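Local coordinates for N-acetylmuramoyl-L-alanine amidase domain-containing protein SAOUHSC_02979 (Staphylococcus aureus, PDB 5T1Q), which probably acts as a cell-wall amidase, this chain being its C-terminal part with a glucosaminidase-like domain and a CHAP domain, at residues 20-25 and 244-249; 238-243 and 261-266; 291-296 and 353-358; 315-320 and 328-333. One frame throughout, in Å; residues are numbered along the deposited sequence.

In the fold
Interaction 4 is the buried one: two central strands of the mixed sheet, paired by backbone bonds and a carboxylate-hydroxyl bond. Interaction 3 belongs to the same sheet, two strands across from 314-321, where a loop lies against strand 354-357; it touches interaction 4 through His296 N and Val318 O and through Tyr355 against Val318. Interaction 2 lies at the surface, where one glutamine amide binds a loop to the end of helix 253-262; Phe264 and Met261 reach from there to Phe317 of interaction 4. Interaction 1, partly buried, has no direct hydrogen bond across it, relying on a ring, prolines and a shared water. Its segment 244-249 follows directly on 238-243 of interaction 2.

Interaction 1: 20-25 and 244-249; sequences QSFNND and DSMPYP
Pro247 O and Phe22 N grip one water between them. The water gives a hydrogen to Pro247 O at 2.7 Å and takes one from Phe22 N at 2.8 Å, so two backbone polar groups are joined without touching each other. The rest is ring packing. Phe22 turns its CG beside the backbone N and anti to the carbonyl carbon (chi1 -63°), and its ring meets Pro249 tip to tip. Pro249 CD stands 4.0 Å from the centroid of the Phe22 ring and almost over its centre, a CH-pi contact. At the edge of that ring, Phe22 CE2 comes to 3.3 Å from Met246 O, and Phe22 CD2 comes to 3.5 Å from Pro247 O. Pro249 CD also packs on the backbone of 20-25, 3.4 Å from Gln20 O and 3.6 Å from Ser21 CA. Gln20 O has its own donor in Thr254 OG1, while Ser21 OG bonds to Asp274 and Gln20 OE1 to Ala275 N. The Gln20 side chain touches Cys253, the probable nucleophile of a Cys-His-Glu arrangement. An N-terminal loop thus lies on the segment that leads into helix 253-262, the helix that in CHAP domains starts with the cysteine.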
loop_
_atom_site.group_PDB
_atom_site.type_symbol
_atom_site.label_atom_id
_atom_site.label_comp_id
_atom_site.label_asym_id
_atom_site.label_seq_id
_atom_site.Cartn_x
_atom_site.Cartn_y
_atom_site.Cartn_z
ATOM N N GLN A 20 -9.291 -11.388 0.829
ATOM C CA GLN A 20 -9.952 -10.316 1.590
ATOM C C GLN A 20 -10.076 -10.645 3.082
ATOM O O GLN A 20 -10.499 -9.792 3.880
ATOM C CB GLN A 20 -11.370 -10.091 1.055
ATOM C CG GLN A 20 -11.443 -9.586 -0.382
ATOM C CD GLN A 20 -12.847 -9.185 -0.776
ATOM O OE1 GLN A 20 -13.812 -9.427 -0.043
ATOM N NE2 GLN A 20 -12.970 -8.559 -1.939
ATOM N N SER A 21 -9.782 -11.888 3.446
ATOM C CA SER A 21 -9.873 -12.312 4.845
ATOM C C SER A 21 -8.854 -13.395 5.129
ATOM O O SER A 21 -8.350 -14.022 4.210
ATOM C CB SER A 21 -11.285 -12.830 5.168
ATOM O OG SER A 21 -11.624 -13.951 4.378
ATOM N N PHE A 22 -8.542 -13.591 6.407
ATOM C CA PHE A 22 -7.605 -14.639 6.802
ATOM C C PHE A 22 -8.383 -15.880 7.150
ATOM O O PHE A 22 -9.539 -15.811 7.535
ATOM C CB PHE A 22 -6.782 -14.247 8.024
ATOM C CG PHE A 22 -5.896 -13.060 7.808
ATOM C CD1 PHE A 22 -4.816 -13.137 6.950
ATOM C CD2 PHE A 22 -6.104 -11.883 8.514
ATOM C CE1 PHE A 22 -3.984 -12.056 6.769
ATOM C CE2 PHE A 22 -5.267 -10.804 8.339
ATOM C CZ PHE A 22 -4.208 -10.888 7.463
ATOM N N ASN A 23 -7.728 -17.018 7.020
ATOM C CA ASN A 23 -8.309 -18.291 7.409
ATOM C C ASN A 23 -7.157 -19.152 7.944
ATOM O O ASN A 23 -6.087 -18.623 8.267
ATOM C CB ASN A 23 -9.065 -18.920 6.222
ATOM C CG ASN A 23 -8.215 -19.010 4.963
ATOM O OD1 ASN A 23 -7.061 -19.444 4.997
ATOM N ND2 ASN A 23 -8.787 -18.595 3.841
ATOM N N ASN A 24 -7.368 -20.457 8.064
ATOM C CA ASN A 24 -6.296 -21.347 8.531
ATOM C C ASN A 24 -5.131 -21.475 7.519
ATOM O O ASN A 24 -4.008 -21.781 7.918
ATOM C CB ASN A 24 -6.863 -22.722 8.905
ATOM C CG ASN A 24 -7.830 -22.656 10.088
ATOM O OD1 ASN A 24 -7.875 -21.665 10.823
ATOM N ND2 ASN A 24 -8.604 -23.716 10.275
ATOM N N ASP A 25 -5.389 -21.201 6.234
ATOM C CA ASP A 25 -4.359 -21.289 5.178
ATOM C C ASP A 25 -3.621 -19.965 4.941
ATOM O O ASP A 25 -2.393 -19.934 4.915
ATOM C CB ASP A 25 -4.989 -21.771 3.860
ATOM C CG ASP A 25 -5.582 -23.187 3.965
ATOM O OD1 ASP A 25 -5.202 -23.946 4.887
ATOM O OD2 ASP A 25 -6.420 -23.548 3.104
ATOM N N ASP A 244 -3.160 -1.163 15.485
ATOM C CA ASP A 244 -1.927 -1.900 15.286
ATOM C C ASP A 244 -2.324 -3.297 14.799
ATOM O O ASP A 244 -1.653 -3.872 13.938
ATOM C CB ASP A 244 -1.151 -1.997 16.598
ATOM C CG ASP A 244 -0.907 -0.634 17.237
ATOM O OD1 ASP A 244 -0.900 0.388 16.512
ATOM O OD2 ASP A 244 -0.723 -0.588 18.473
ATOM N N SER A 245 -3.423 -3.825 15.358
ATOM C CA SER A 245 -3.953 -5.149 14.988
ATOM C C SER A 245 -4.300 -5.231 13.489
ATOM O O SER A 245 -4.503 -4.200 12.826
ATOM C CB SER A 245 -5.193 -5.492 15.824
ATOM O OG SER A 245 -6.273 -4.609 15.535
HETATM N N MSE A 246 -4.386 -6.460 12.986
HETATM C CA MSE A 246 -4.646 -6.720 11.573
HETATM C C MSE A 246 -5.674 -7.805 11.396
HETATM O O MSE A 246 -5.326 -8.939 11.096
HETATM C CB MSE A 246 -3.312 -7.175 10.996
HETATM C CG MSE A 246 -3.309 -7.136 9.473
HETATM SE SE MSE A 246 -3.257 -5.274 8.836
HETATM C CE MSE A 246 -2.178 -4.464 10.272
ATOM N N PRO A 247 -6.949 -7.479 11.579
ATOM C CA PRO A 247 -8.010 -8.493 11.440
ATOM C C PRO A 247 -8.293 -8.925 9.984
ATOM O O PRO A 247 -8.797 -10.016 9.773
ATOM C CB PRO A 247 -9.227 -7.817 12.088
ATOM C CG PRO A 247 -8.995 -6.371 11.883
ATOM C CD PRO A 247 -7.508 -6.140 11.837
ATOM N N TYR A 248 -7.955 -8.077 9.011
ATOM C CA TYR A 248 -8.129 -8.386 7.579
ATOM C C TYR A 248 -6.810 -8.065 6.835
ATOM O O TYR A 248 -6.051 -7.206 7.283
ATOM C CB TYR A 248 -9.310 -7.580 6.983
ATOM C CG TYR A 248 -10.633 -7.845 7.684
ATOM C CD1 TYR A 248 -11.398 -8.960 7.361
ATOM C CD2 TYR A 248 -11.094 -7.006 8.708
ATOM C CE1 TYR A 248 -12.583 -9.234 8.017
ATOM C CE2 TYR A 248 -12.296 -7.271 9.373
ATOM C CZ TYR A 248 -13.028 -8.381 9.020
ATOM O OH TYR A 248 -14.202 -8.669 9.656
ATOM N N PRO A 249 -6.523 -8.763 5.712
ATOM C CA PRO A 249 -5.280 -8.506 4.961
ATOM C C PRO A 249 -5.111 -7.031 4.608
ATOM O O PRO A 249 -6.005 -6.417 4.036
ATOM C CB PRO A 249 -5.456 -9.345 3.700
ATOM C CG PRO A 249 -6.343 -10.461 4.117
ATOM C CD PRO A 249 -7.293 -9.873 5.111
HETATM O O HOH W 1 -9.883 -11.975 8.230
#

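Interaction 2: 238-243 and 261-266; sequences PFREVS and MKQFGT
Two hydrogen bonds join the Gln263 amide to the backbone of 238-243. The strong one runs from Gln263 NE2 to Pro238 O at 2.9 Å, nearly straight at 173°, with the donor in the carbonyl plane and the acceptor close to the plane of the amide. The weak one runs from Arg240 N to Gln263 OE1 at 3.4 Å, so the amide reads the carbonyl and N-H that flank Phe239. Gln263 OE1 also accepts from Arg260 NH1. Gln263 gets there with its chain extended beyond CG (chi2 -171°). It sits where helix 253-262 runs out into a type I beta turn from Lys262 to Gly265, closed by Gly265 N to Lys262 O at 3.0 Å; the loop that comes before this helix in sequence is thereby tied to its far end. Van der Waals contacts make up the remainder. Val242 CG2 presses on Gln263 CG at 3.5 Å, and beside it Ser243 CB lies 4.1 Å from Lys262 CD. The Phe239 ring stands nearly upright to the Gln263 amide, their planes 84° apart, with Phe239 CD1 3.4 Å from Gln263 OE1; the same ring also meets that of Tyr256.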
loop_
_atom_site.group_PDB
_atom_site.type_symbol
_atom_site.label_atom_id
_atom_site.label_comp_id
_atom_site.label_asym_id
_atom_site.label_seq_id
_atom_site.Cartn_x
_atom_site.Cartn_y
_atom_site.Cartn_z
ATOM N N PRO A 238 -9.430 13.122 6.766
ATOM C CA PRO A 238 -8.450 12.346 6.007
ATOM C C PRO A 238 -8.278 10.935 6.564
ATOM O O PRO A 238 -8.523 10.699 7.762
ATOM C CB PRO A 238 -7.145 13.153 6.154
ATOM C CG PRO A 238 -7.356 14.071 7.322
ATOM C CD PRO A 238 -8.835 14.313 7.414
ATOM N N PHE A 239 -7.886 10.000 5.701
ATOM C CA PHE A 239 -7.669 8.648 6.144
ATOM C C PHE A 239 -6.384 8.548 6.945
ATOM O O PHE A 239 -5.410 9.208 6.627
ATOM C CB PHE A 239 -7.605 7.653 4.981
ATOM C CG PHE A 239 -7.360 6.230 5.429
ATOM C CD1 PHE A 239 -8.362 5.516 6.067
ATOM C CD2 PHE A 239 -6.127 5.625 5.245
ATOM C CE1 PHE A 239 -8.150 4.217 6.506
ATOM C CE2 PHE A 239 -5.904 4.328 5.677
ATOM C CZ PHE A 239 -6.923 3.618 6.306
ATOM N N ARG A 240 -6.417 7.725 7.988
ATOM C CA ARG A 240 -5.243 7.431 8.827
ATOM C C ARG A 240 -5.407 6.022 9.370
ATOM O O ARG A 240 -6.512 5.609 9.705
ATOM C CB ARG A 240 -5.059 8.433 9.989
ATOM C CG ARG A 240 -4.769 9.862 9.546
ATOM C CD ARG A 240 -4.263 10.783 10.662
ATOM N NE ARG A 240 -2.815 10.659 10.955
ATOM C CZ ARG A 240 -2.256 9.946 11.948
ATOM N NH1 ARG A 240 -0.928 9.949 12.092
ATOM N NH2 ARG A 240 -2.991 9.238 12.809
ATOM N N GLU A 241 -4.304 5.285 9.417
ATOM C CA GLU A 241 -4.288 3.920 9.938
ATOM C C GLU A 241 -4.296 4.069 11.453
ATOM O O GLU A 241 -3.400 4.682 12.034
ATOM C CB GLU A 241 -3.043 3.187 9.421
ATOM C CG GLU A 241 -2.963 1.691 9.714
ATOM C CD GLU A 241 -1.865 0.982 8.905
ATOM O OE1 GLU A 241 -1.630 1.352 7.723
ATOM O OE2 GLU A 241 -1.256 0.024 9.437
ATOM N N VAL A 242 -5.334 3.535 12.085
ATOM C CA VAL A 242 -5.531 3.697 13.520
ATOM C C VAL A 242 -4.891 2.577 14.333
ATOM O O VAL A 242 -3.912 2.788 15.057
ATOM C CB VAL A 242 -7.053 3.754 13.852
ATOM C CG1 VAL A 242 -7.280 4.019 15.343
ATOM C CG2 VAL A 242 -7.749 4.809 13.001
ATOM N N SER A 243 -5.452 1.383 14.188
ATOM C CA SER A 243 -5.031 0.235 14.972
ATOM C C SER A 243 -3.683 -0.353 14.572
ATOM O O SER A 243 -3.139 -0.071 13.498
ATOM C CB SER A 243 -6.105 -0.862 14.891
ATOM O OG SER A 243 -6.295 -1.297 13.554
HETATM N N MSE A 261 -13.717 2.935 9.891
HETATM C CA MSE A 261 -14.752 2.976 10.940
HETATM C C MSE A 261 -14.142 3.345 12.275
HETATM O O MSE A 261 -14.742 4.086 13.057
HETATM C CB MSE A 261 -15.486 1.643 11.076
HETATM C CG MSE A 261 -16.509 1.470 9.954
HETATM SE SE MSE A 261 -17.395 -0.291 10.116
HETATM C CE MSE A 261 -18.838 0.443 11.220
ATOM N N LYS A 262 -12.957 2.813 12.555
ATOM C CA LYS A 262 -12.258 3.136 13.808
ATOM C C LYS A 262 -11.907 4.611 13.977
ATOM O O LYS A 262 -11.882 5.090 15.092
ATOM C CB LYS A 262 -11.004 2.287 13.999
ATOM C CG LYS A 262 -11.264 1.049 14.823
ATOM C CD LYS A 262 -10.030 0.176 14.961
ATOM C CE LYS A 262 -10.214 -0.825 16.095
ATOM N NZ LYS A 262 -11.524 -1.539 16.026
ATOM N N GLN A 263 -11.645 5.328 12.887
ATOM C CA GLN A 263 -11.355 6.757 12.991
ATOM C C GLN A 263 -12.518 7.526 13.603
ATOM O O GLN A 263 -12.327 8.618 14.141
ATOM C CB GLN A 263 -11.045 7.372 11.636
ATOM C CG GLN A 263 -9.810 6.831 10.959
ATOM C CD GLN A 263 -9.453 7.647 9.740
ATOM O OE1 GLN A 263 -9.718 7.237 8.610
ATOM N NE2 GLN A 263 -8.913 8.844 9.965
ATOM N N PHE A 264 -13.726 6.971 13.487
ATOM C CA PHE A 264 -14.905 7.614 14.045
ATOM C C PHE A 264 -15.398 6.963 15.347
ATOM O O PHE A 264 -16.542 7.153 15.740
ATOM C CB PHE A 264 -16.002 7.672 12.990
ATOM C CG PHE A 264 -15.602 8.434 11.764
ATOM C CD1 PHE A 264 -15.573 9.826 11.776
ATOM C CD2 PHE A 264 -15.227 7.767 10.598
ATOM C CE1 PHE A 264 -15.203 10.534 10.634
ATOM C CE2 PHE A 264 -14.865 8.471 9.458
ATOM C CZ PHE A 264 -14.857 9.856 9.474
ATOM N N GLY A 265 -14.529 6.191 16.000
ATOM C CA GLY A 265 -14.846 5.567 17.278
ATOM C C GLY A 265 -15.901 4.486 17.254
ATOM O O GLY A 265 -16.714 4.394 18.172
ATOM N N THR A 266 -15.907 3.673 16.199
ATOM C CA THR A 266 -16.860 2.576 16.108
ATOM C C THR A 266 -16.127 1.392 15.520
ATOM O O THR A 266 -15.220 1.548 14.704
ATOM C CB THR A 266 -18.127 2.925 15.282
ATOM O OG1 THR A 266 -17.908 2.709 13.885
ATOM C CG2 THR A 266 -18.570 4.372 15.531
#

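Interaction 3: 291-296 and 353-358; sequences HTPKRH and LSYITG
The loop holding His291, Pro293 and Lys294 connects strands 288-290 and 298-301 and passes across strand 354-357, which lies between those two in the sheet. Tyr355 carries the middle of the contact. Pro293 CA sits over the centre of the Tyr355 ring, 3.5 Å from its centroid and 7° off the normal, a close CH-pi contact. Pro293 CG rests 3.6 Å from Tyr355 OH, a hydroxyl that bonds to Ala350 O, and Thr292 O approaches Tyr355 CD1 to 3.3 Å. At one end His291 ND1 donates to Leu353 O at 3.1 Å, bent to 140°, from above the carbonyl plane. Next to it, Ser354 OG is bonded to Asn279, a sodium ligand. At the other end Lys294 stretches out, every torsion from chi1 to chi4 near 180°, and NZ meets Thr357 OG1 at 2.7 Å, the two side chains crossing at about a right angle. Beyond them a water takes a hydrogen from Gly358 N and gives one to His296 O. The direction of the first bond puts a proton on His291 ND1, and the lysine's bond to a neutral hydroxyl means that its charge meets no carboxylate within this contact.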
loop_
_atom_site.group_PDB
_atom_site.type_symbol
_atom_site.label_atom_id
_atom_site.label_comp_id
_atom_site.label_asym_id
_atom_site.label_seq_id
_atom_site.Cartn_x
_atom_site.Cartn_y
_atom_site.Cartn_z
ATOM N N HIS A 291 -31.351 -2.019 4.886
ATOM C CA HIS A 291 -31.274 -1.478 3.532
ATOM C C HIS A 291 -31.382 0.057 3.488
ATOM O O HIS A 291 -31.368 0.651 2.400
ATOM C CB HIS A 291 -32.353 -2.118 2.641
ATOM C CG HIS A 291 -32.147 -3.581 2.402
ATOM N ND1 HIS A 291 -31.161 -4.065 1.569
ATOM C CD2 HIS A 291 -32.799 -4.669 2.880
ATOM C CE1 HIS A 291 -31.213 -5.387 1.544
ATOM N NE2 HIS A 291 -32.198 -5.778 2.331
ATOM N N THR A 292 -31.477 0.706 4.659
ATOM C CA THR A 292 -31.552 2.159 4.739
ATOM C C THR A 292 -30.133 2.744 4.745
ATOM O O THR A 292 -29.328 2.408 5.626
ATOM C CB THR A 292 -32.298 2.613 6.004
ATOM O OG1 THR A 292 -33.608 2.058 5.981
ATOM C CG2 THR A 292 -32.422 4.149 6.075
ATOM N N PRO A 293 -29.808 3.598 3.761
ATOM C CA PRO A 293 -28.454 4.150 3.773
ATOM C C PRO A 293 -28.174 4.940 5.052
ATOM O O PRO A 293 -29.046 5.656 5.548
ATOM C CB PRO A 293 -28.434 5.053 2.521
ATOM C CG PRO A 293 -29.460 4.450 1.620
ATOM C CD PRO A 293 -30.556 4.051 2.566
ATOM N N LYS A 294 -26.964 4.809 5.576
ATOM C CA LYS A 294 -26.629 5.459 6.826
ATOM C C LYS A 294 -25.182 5.906 6.865
ATOM O O LYS A 294 -24.257 5.162 6.502
ATOM C CB LYS A 294 -26.922 4.502 7.967
ATOM C CG LYS A 294 -26.764 5.083 9.355
ATOM C CD LYS A 294 -27.176 4.037 10.371
ATOM C CE LYS A 294 -26.846 4.466 11.772
ATOM N NZ LYS A 294 -27.380 3.421 12.688
ATOM N N ARG A 295 -25.003 7.129 7.337
ATOM C CA ARG A 295 -23.705 7.759 7.434
ATOM C C ARG A 295 -22.782 6.964 8.357
ATOM O O ARG A 295 -23.184 6.560 9.433
ATOM C CB ARG A 295 -23.878 9.192 7.946
ATOM C CG ARG A 295 -22.613 10.020 7.973
ATOM C CD ARG A 295 -22.922 11.444 8.394
ATOM N NE ARG A 295 -21.715 12.260 8.400
ATOM C CZ ARG A 295 -20.966 12.505 9.475
ATOM N NH1 ARG A 295 -19.883 13.271 9.358
ATOM N NH2 ARG A 295 -21.286 12.002 10.676
ATOM N N HIS A 296 -21.559 6.731 7.887
ATOM C CA HIS A 296 -20.518 5.988 8.611
ATOM C C HIS A 296 -20.792 4.512 8.875
ATOM O O HIS A 296 -20.172 3.885 9.754
ATOM C CB HIS A 296 -20.089 6.704 9.905
ATOM C CG HIS A 296 -19.493 8.058 9.667
ATOM N ND1 HIS A 296 -19.426 9.022 10.642
ATOM C CD2 HIS A 296 -19.005 8.630 8.539
ATOM C CE1 HIS A 296 -18.859 10.109 10.148
ATOM N NE2 HIS A 296 -18.588 9.895 8.874
ATOM N N LEU A 353 -28.486 -1.981 -1.235
ATOM C CA LEU A 353 -27.314 -2.445 -0.523
ATOM C C LEU A 353 -27.637 -2.612 0.958
ATOM O O LEU A 353 -28.703 -2.195 1.416
ATOM C CB LEU A 353 -26.186 -1.446 -0.729
ATOM C CG LEU A 353 -25.833 -1.189 -2.187
ATOM C CD1 LEU A 353 -24.792 -0.098 -2.287
ATOM C CD2 LEU A 353 -25.343 -2.457 -2.877
ATOM N N SER A 354 -26.730 -3.268 1.695
ATOM C CA SER A 354 -26.869 -3.458 3.140
ATOM C C SER A 354 -25.913 -2.558 3.867
ATOM O O SER A 354 -24.758 -2.427 3.463
ATOM C CB SER A 354 -26.585 -4.895 3.542
ATOM O OG SER A 354 -27.600 -5.723 3.105
ATOM N N TYR A 355 -26.403 -1.936 4.935
ATOM C CA TYR A 355 -25.620 -1.006 5.757
ATOM C C TYR A 355 -25.463 -1.557 7.164
ATOM O O TYR A 355 -26.448 -1.845 7.820
ATOM C CB TYR A 355 -26.303 0.340 5.782
ATOM C CG TYR A 355 -26.447 0.896 4.381
ATOM C CD1 TYR A 355 -27.541 0.536 3.574
ATOM C CD2 TYR A 355 -25.466 1.719 3.833
ATOM C CE1 TYR A 355 -27.649 0.993 2.265
ATOM C CE2 TYR A 355 -25.576 2.189 2.536
ATOM C CZ TYR A 355 -26.665 1.813 1.752
ATOM O OH TYR A 355 -26.789 2.288 0.476
ATOM N N ILE A 356 -24.218 -1.715 7.610
ATOM C CA ILE A 356 -23.930 -2.231 8.941
ATOM C C ILE A 356 -23.506 -1.093 9.851
ATOM O O ILE A 356 -22.514 -0.405 9.572
ATOM C CB ILE A 356 -22.777 -3.260 8.898
ATOM C CG1 ILE A 356 -23.081 -4.396 7.909
ATOM C CG2 ILE A 356 -22.511 -3.836 10.293
ATOM C CD1 ILE A 356 -21.876 -5.263 7.579
ATOM N N THR A 357 -24.236 -0.881 10.937
ATOM C CA THR A 357 -23.837 0.115 11.927
ATOM C C THR A 357 -22.862 -0.561 12.869
ATOM O O THR A 357 -23.172 -1.607 13.405
ATOM C CB THR A 357 -25.050 0.642 12.711
ATOM O OG1 THR A 357 -25.959 1.262 11.792
ATOM C CG2 THR A 357 -24.638 1.669 13.793
ATOM N N GLY A 358 -21.672 0.015 13.047
ATOM C CA GLY A 358 -20.667 -0.562 13.965
ATOM C C GLY A 358 -21.016 -0.308 15.428
ATOM O O GLY A 358 -21.869 0.514 15.728
HETATM O O HOH W 2 -21.273 2.779 11.971
#

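Interaction 4: 315-320 and 328-333; sequences VAFVEK and VISESN
Glu319 and Lys320 both face Val328 in a classic beta bulge, where the register slips by one residue. Val328 O takes both amides, Glu319 N at 2.8 Å and Lys320 N at 3.3 Å, while Val328 N returns a bond to Lys320 O. Further along, Phe317 and Ser330 form an antiparallel hydrogen-bonded pair, with Phe317 N to Ser330 O at 2.9 Å, the N-H...O angle 177°. Between these, Val318 and Ile329 are a non-hydrogen-bonded pair. At the bulge the Glu319 side chain starts out toward the partner strand. The bend at chi2 (-72°) swings CD round, and the carboxylate's OE2 lies 2.6 Å from Ser330 OG, which donates to its anti side. Both ends of this buried bond are held further: Arg260 forms a salt bridge with Glu319 OE1, and Tyr256 OH bonds to Ser330 OG. Ala316 CB meets Ile329 CD1 at 3.9 Å. Glu331 OE1 bonds to His314 NE2, probably as part of a Cys-His-Glu triad with Cys253, and Glu331 OE2 pairs with Arg343. The hairpin lies between strands 298-301 and 339-345, with Val299 packed against Val318 and Ile329, while helix 253-262 packs on Phe317 through Arg260 and Met261.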
loop_
_atom_site.group_PDB
_atom_site.type_symbol
_atom_site.label_atom_id
_atom_site.label_comp_id
_atom_site.label_asym_id
_atom_site.label_seq_id
_atom_site.Cartn_x
_atom_site.Cartn_y
_atom_site.Cartn_z
ATOM N N VAL A 315 -17.036 -4.307 -0.065
ATOM C CA VAL A 315 -17.458 -3.535 1.083
ATOM C C VAL A 315 -16.780 -2.158 1.028
ATOM O O VAL A 315 -15.620 -2.029 0.627
ATOM C CB VAL A 315 -17.255 -4.298 2.422
ATOM C CG1 VAL A 315 -15.777 -4.515 2.740
ATOM C CG2 VAL A 315 -17.932 -3.581 3.565
ATOM N N ALA A 316 -17.528 -1.132 1.420
ATOM C CA ALA A 316 -17.063 0.252 1.393
ATOM C C ALA A 316 -17.591 0.985 2.605
ATOM O O ALA A 316 -18.408 0.440 3.351
ATOM C CB ALA A 316 -17.529 0.939 0.123
ATOM N N PHE A 317 -17.108 2.203 2.815
ATOM C CA PHE A 317 -17.507 3.024 3.952
ATOM C C PHE A 317 -18.371 4.187 3.479
ATOM O O PHE A 317 -17.997 4.878 2.536
ATOM C CB PHE A 317 -16.252 3.544 4.664
ATOM C CG PHE A 317 -16.543 4.426 5.852
ATOM C CD1 PHE A 317 -16.835 3.873 7.080
ATOM C CD2 PHE A 317 -16.527 5.807 5.737
ATOM C CE1 PHE A 317 -17.108 4.671 8.187
ATOM C CE2 PHE A 317 -16.815 6.618 6.834
ATOM C CZ PHE A 317 -17.096 6.043 8.064
ATOM N N VAL A 318 -19.520 4.403 4.118
ATOM C CA VAL A 318 -20.410 5.503 3.751
ATOM C C VAL A 318 -19.907 6.837 4.352
ATOM O O VAL A 318 -20.007 7.057 5.562
ATOM C CB VAL A 318 -21.854 5.258 4.228
ATOM C CG1 VAL A 318 -22.769 6.417 3.831
ATOM C CG2 VAL A 318 -22.388 3.954 3.672
ATOM N N GLU A 319 -19.365 7.713 3.502
ATOM C CA GLU A 319 -18.890 9.026 3.946
ATOM C C GLU A 319 -20.053 10.008 4.107
ATOM O O GLU A 319 -20.036 10.860 4.985
ATOM C CB GLU A 319 -17.902 9.624 2.946
ATOM C CG GLU A 319 -16.633 8.821 2.716
ATOM C CD GLU A 319 -15.643 8.848 3.877
ATOM O OE1 GLU A 319 -15.832 9.625 4.853
ATOM O OE2 GLU A 319 -14.639 8.101 3.795
ATOM N N LYS A 320 -21.057 9.887 3.253
ATOM C CA LYS A 320 -22.190 10.810 3.271
ATOM C C LYS A 320 -23.427 10.198 2.656
ATOM O O LYS A 320 -23.341 9.392 1.739
ATOM C CB LYS A 320 -21.824 12.059 2.458
ATOM C CG LYS A 320 -22.872 13.160 2.454
ATOM C CD LYS A 320 -22.421 14.334 1.593
ATOM C CE LYS A 320 -23.468 15.427 1.538
ATOM N NZ LYS A 320 -22.952 16.527 0.696
ATOM N N VAL A 328 -22.187 8.714 -0.848
ATOM C CA VAL A 328 -20.794 8.917 -1.198
ATOM C C VAL A 328 -20.042 7.884 -0.372
ATOM O O VAL A 328 -20.191 7.841 0.865
ATOM C CB VAL A 328 -20.296 10.309 -0.819
ATOM C CG1 VAL A 328 -18.834 10.471 -1.221
ATOM C CG2 VAL A 328 -21.161 11.379 -1.471
ATOM N N ILE A 329 -19.241 7.055 -1.045
ATOM C CA ILE A 329 -18.502 6.002 -0.385
ATOM C C ILE A 329 -17.006 6.115 -0.643
ATOM O O ILE A 329 -16.598 6.678 -1.652
ATOM C CB ILE A 329 -18.961 4.594 -0.852
ATOM C CG1 ILE A 329 -18.749 4.395 -2.355
ATOM C CG2 ILE A 329 -20.421 4.384 -0.521
ATOM C CD1 ILE A 329 -19.011 2.991 -2.861
ATOM N N SER A 330 -16.208 5.567 0.280
ATOM C CA SER A 330 -14.772 5.476 0.118
ATOM C C SER A 330 -14.429 3.974 0.224
ATOM O O SER A 330 -15.105 3.196 0.922
ATOM C CB SER A 330 -14.011 6.339 1.139
ATOM O OG SER A 330 -14.208 5.896 2.467
ATOM N N GLU A 331 -13.370 3.574 -0.454
ATOM C CA GLU A 331 -13.024 2.162 -0.548
ATOM C C GLU A 331 -11.575 2.029 -0.986
ATOM O O GLU A 331 -10.958 3.019 -1.345
ATOM C CB GLU A 331 -13.953 1.512 -1.576
ATOM C CG GLU A 331 -13.928 2.251 -2.910
ATOM C CD GLU A 331 -15.105 1.969 -3.813
ATOM O OE1 GLU A 331 -15.867 1.001 -3.571
ATOM O OE2 GLU A 331 -15.268 2.729 -4.803
ATOM N N SER A 332 -11.040 0.812 -0.937
ATOM C CA SER A 332 -9.673 0.559 -1.345
ATOM C C SER A 332 -9.626 -0.526 -2.402
ATOM O O SER A 332 -10.523 -1.359 -2.494
ATOM C CB SER A 332 -8.834 0.099 -0.153
ATOM O OG SER A 332 -9.306 -1.164 0.329
ATOM N N ASN A 333 -8.548 -0.495 -3.176
ATOM C CA ASN A 333 -8.237 -1.463 -4.214
ATOM C C ASN A 333 -9.276 -1.718 -5.322
ATOM O O ASN A 333 -9.348 -2.823 -5.844
ATOM C CB ASN A 333 -7.685 -2.768 -3.587
ATOM C CG ASN A 333 -6.251 -2.597 -3.055
ATOM O OD1 ASN A 333 -5.899 -1.563 -2.482
ATOM N ND2 ASN A 333 -5.422 -3.593 -3.260
HETATM O O HOH W 3 -13.188 -0.727 0.982
#